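Local coordinates for protein chitosanase (Bacillus subtilis subsp. subtilis str. 168, PDB 7C6C) that hydrolyses internal beta-(1->4) linkages between glucosamine units of partly acetylated chitosan and probably helps defend the bacterium against fungi, at residues A[57-62]-A[107-112]. Numbering follows the deposited sequence.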
loop_
_atom_site.group_PDB
_atom_site.type_symbol
_atom_site.label_atom_id
_atom_site.label_comp_id
_atom_site.label_asym_id
_atom_site.label_seq_id
_atom_site.Cartn_x
_atom_site.Cartn_y
_atom_site.Cartn_z
ATOM N N VAL A 57 -6.829 -4.347 14.636
ATOM C CA VAL A 57 -7.582 -5.064 15.659
ATOM C C VAL A 57 -7.742 -4.213 16.916
ATOM O O VAL A 57 -8.797 -4.244 17.556
ATOM C CB VAL A 57 -6.975 -6.457 15.927
ATOM C CG1 VAL A 57 -7.762 -7.179 17.004
ATOM C CG2 VAL A 57 -6.950 -7.279 14.638
ATOM N N GLU A 58 -6.729 -3.409 17.269
ATOM C CA GLU A 58 -6.867 -2.498 18.409
ATOM C C GLU A 58 -7.988 -1.495 18.176
ATOM O O GLU A 58 -8.815 -1.248 19.067
ATOM C CB GLU A 58 -5.565 -1.725 18.621
ATOM C CG GLU A 58 -4.390 -2.515 19.139
ATOM C CD GLU A 58 -3.089 -1.733 18.974
ATOM O OE1 GLU A 58 -3.061 -0.773 18.161
ATOM O OE2 GLU A 58 -2.082 -2.074 19.633
ATOM N N VAL A 59 -8.004 -0.879 16.988
ATOM C CA VAL A 59 -9.006 0.139 16.667
ATOM C C VAL A 59 -10.396 -0.483 16.651
ATOM O O VAL A 59 -11.352 0.054 17.218
ATOM C CB VAL A 59 -8.656 0.828 15.330
ATOM C CG1 VAL A 59 -9.839 1.652 14.794
ATOM C CG2 VAL A 59 -7.423 1.695 15.486
ATOM N N TYR A 60 -10.519 -1.644 16.008
ATOM C CA TYR A 60 -11.792 -2.351 15.975
ATOM C C TYR A 60 -12.254 -2.708 17.382
ATOM O O TYR A 60 -13.439 -2.570 17.708
ATOM C CB TYR A 60 -11.635 -3.606 15.111
ATOM C CG TYR A 60 -12.858 -4.486 15.021
ATOM C CD1 TYR A 60 -14.088 -3.975 14.624
ATOM C CD2 TYR A 60 -12.776 -5.836 15.319
ATOM C CE1 TYR A 60 -15.206 -4.791 14.535
ATOM C CE2 TYR A 60 -13.882 -6.661 15.224
ATOM C CZ TYR A 60 -15.095 -6.135 14.843
ATOM O OH TYR A 60 -16.185 -6.970 14.779
ATOM N N THR A 61 -11.323 -3.133 18.245
ATOM C CA THR A 61 -11.684 -3.550 19.599
ATOM C C THR A 61 -12.116 -2.365 20.459
ATOM O O THR A 61 -13.021 -2.497 21.290
ATOM C CB THR A 61 -10.543 -4.361 20.225
ATOM O OG1 THR A 61 -10.342 -5.543 19.443
ATOM C CG2 THR A 61 -10.860 -4.774 21.649
ATOM N N LYS A 62 -11.503 -1.196 20.265
ATOM C CA LYS A 62 -11.987 -0.006 20.956
ATOM C C LYS A 62 -13.420 0.321 20.544
ATOM O O LYS A 62 -14.260 0.651 21.388
ATOM C CB LYS A 62 -11.054 1.177 20.696
ATOM C CG LYS A 62 -11.536 2.451 21.355
ATOM C CD LYS A 62 -10.499 3.560 21.329
ATOM C CE LYS A 62 -10.986 4.742 22.162
ATOM N NZ LYS A 62 -10.022 5.861 22.163
ATOM N N ARG A 107 -14.702 -2.643 8.614
ATOM C CA ARG A 107 -14.232 -1.868 7.474
ATOM C C ARG A 107 -13.815 -0.470 7.905
ATOM O O ARG A 107 -12.787 0.046 7.447
ATOM C CB ARG A 107 -15.299 -1.822 6.380
ATOM C CG ARG A 107 -15.597 -3.192 5.777
ATOM C CD ARG A 107 -16.908 -3.226 5.018
ATOM N NE ARG A 107 -16.843 -2.450 3.786
ATOM C CZ ARG A 107 -16.544 -2.956 2.590
ATOM N NH1 ARG A 107 -16.262 -4.244 2.464
ATOM N NH2 ARG A 107 -16.517 -2.169 1.518
ATOM N N ALA A 108 -14.587 0.150 8.807
ATOM C CA ALA A 108 -14.244 1.484 9.296
ATOM C C ALA A 108 -12.911 1.482 10.038
ATOM O O ALA A 108 -12.123 2.429 9.915
ATOM C CB ALA A 108 -15.368 2.032 10.178
ATOM N N ALA A 109 -12.639 0.429 10.814
ATOM C CA ALA A 109 -11.357 0.336 11.511
ATOM C C ALA A 109 -10.208 0.238 10.519
ATOM O O ALA A 109 -9.174 0.899 10.682
ATOM C CB ALA A 109 -11.352 -0.871 12.449
ATOM N N GLN A 110 -10.375 -0.577 9.475
ATOM C CA GLN A 110 -9.365 -0.633 8.421
ATOM C C GLN A 110 -9.187 0.719 7.740
ATOM O O GLN A 110 -8.059 1.127 7.443
ATOM C CB GLN A 110 -9.724 -1.697 7.392
ATOM C CG GLN A 110 -9.598 -3.121 7.895
ATOM C CD GLN A 110 -9.711 -4.123 6.775
ATOM O OE1 GLN A 110 -9.088 -3.959 5.726
ATOM N NE2 GLN A 110 -10.517 -5.159 6.975
ATOM N N ASP A 111 -10.288 1.418 7.457
ATOM C CA ASP A 111 -10.175 2.726 6.819
ATOM C C ASP A 111 -9.417 3.700 7.710
ATOM O O ASP A 111 -8.622 4.510 7.223
ATOM C CB ASP A 111 -11.561 3.292 6.506
ATOM C CG ASP A 111 -12.275 2.555 5.394
ATOM O OD1 ASP A 111 -11.625 1.796 4.646
ATOM O OD2 ASP A 111 -13.501 2.764 5.260
ATOM N N LYS A 112 -9.664 3.647 9.020
ATOM C CA LYS A 112 -8.991 4.568 9.930
ATOM C C LYS A 112 -7.492 4.298 9.978
ATOM O O LYS A 112 -6.684 5.229 9.904
ATOM C CB LYS A 112 -9.606 4.476 11.324
ATOM C CG LYS A 112 -8.896 5.351 12.330
ATOM C CD LYS A 112 -9.638 5.427 13.664
ATOM C CE LYS A 112 -8.700 5.197 14.852
ATOM N NZ LYS A 112 -9.164 5.880 16.086
#
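Residues 57-62 and 107-112 are short pieces of two helices whose axes approach to 8.6 Å with their N-to-C directions at 131°, and the backbones come nearest where Tyr60 meets Ala109. This is plain helix-helix packing in the glycosyl hydrolase family 46 fold, of the lysozyme clan, joining helix 52-63 to the N-terminal part of the long helix 104-128, away from the probable catalytic residues Glu19 and Asp35. Ala109 is the small residue at the crossing: its CB points at the other helix and sits 3.7 Å from Tyr60 N and 3.8 Å from Tyr60 CB, a methyl laid directly against backbone. Tyr60 contributes its CB rather than its ring here; with CG anti to the backbone N (chi1 178°), the ring passes on to pack edge-to-face with Phe106, one turn before Ala109. Val59 fills the next place along the interface. Its CG1 lies 3.8 Å from Ala109 CB, and the same residue also touches Val113 further along helix 104-128. No hydrogen bond crosses between the segments, so their contact is apolar. On the sides turned away from the contact, polar groups find partners in their own helix or in other parts of the chain: Thr61 OG1 donates to Val57 O and is also hydrogen-bonded to Asn67, while Asp111 forms a salt bridge with Arg43 and a hydrogen bond with Tyr27. Toward solvent, the aliphatic part of exposed Lys112 closes the contact. Its chain leaves with CG anti to the backbone N, bends at chi3 (132°) and runs obliquely across the valine, its ammonium 6.1 Å from that of Lys62, NZ to NZ. Lys112 CE rests against both valine methyls, 3.7 Å from Val59 CG1 and 3.8 Å from Val59 CG2.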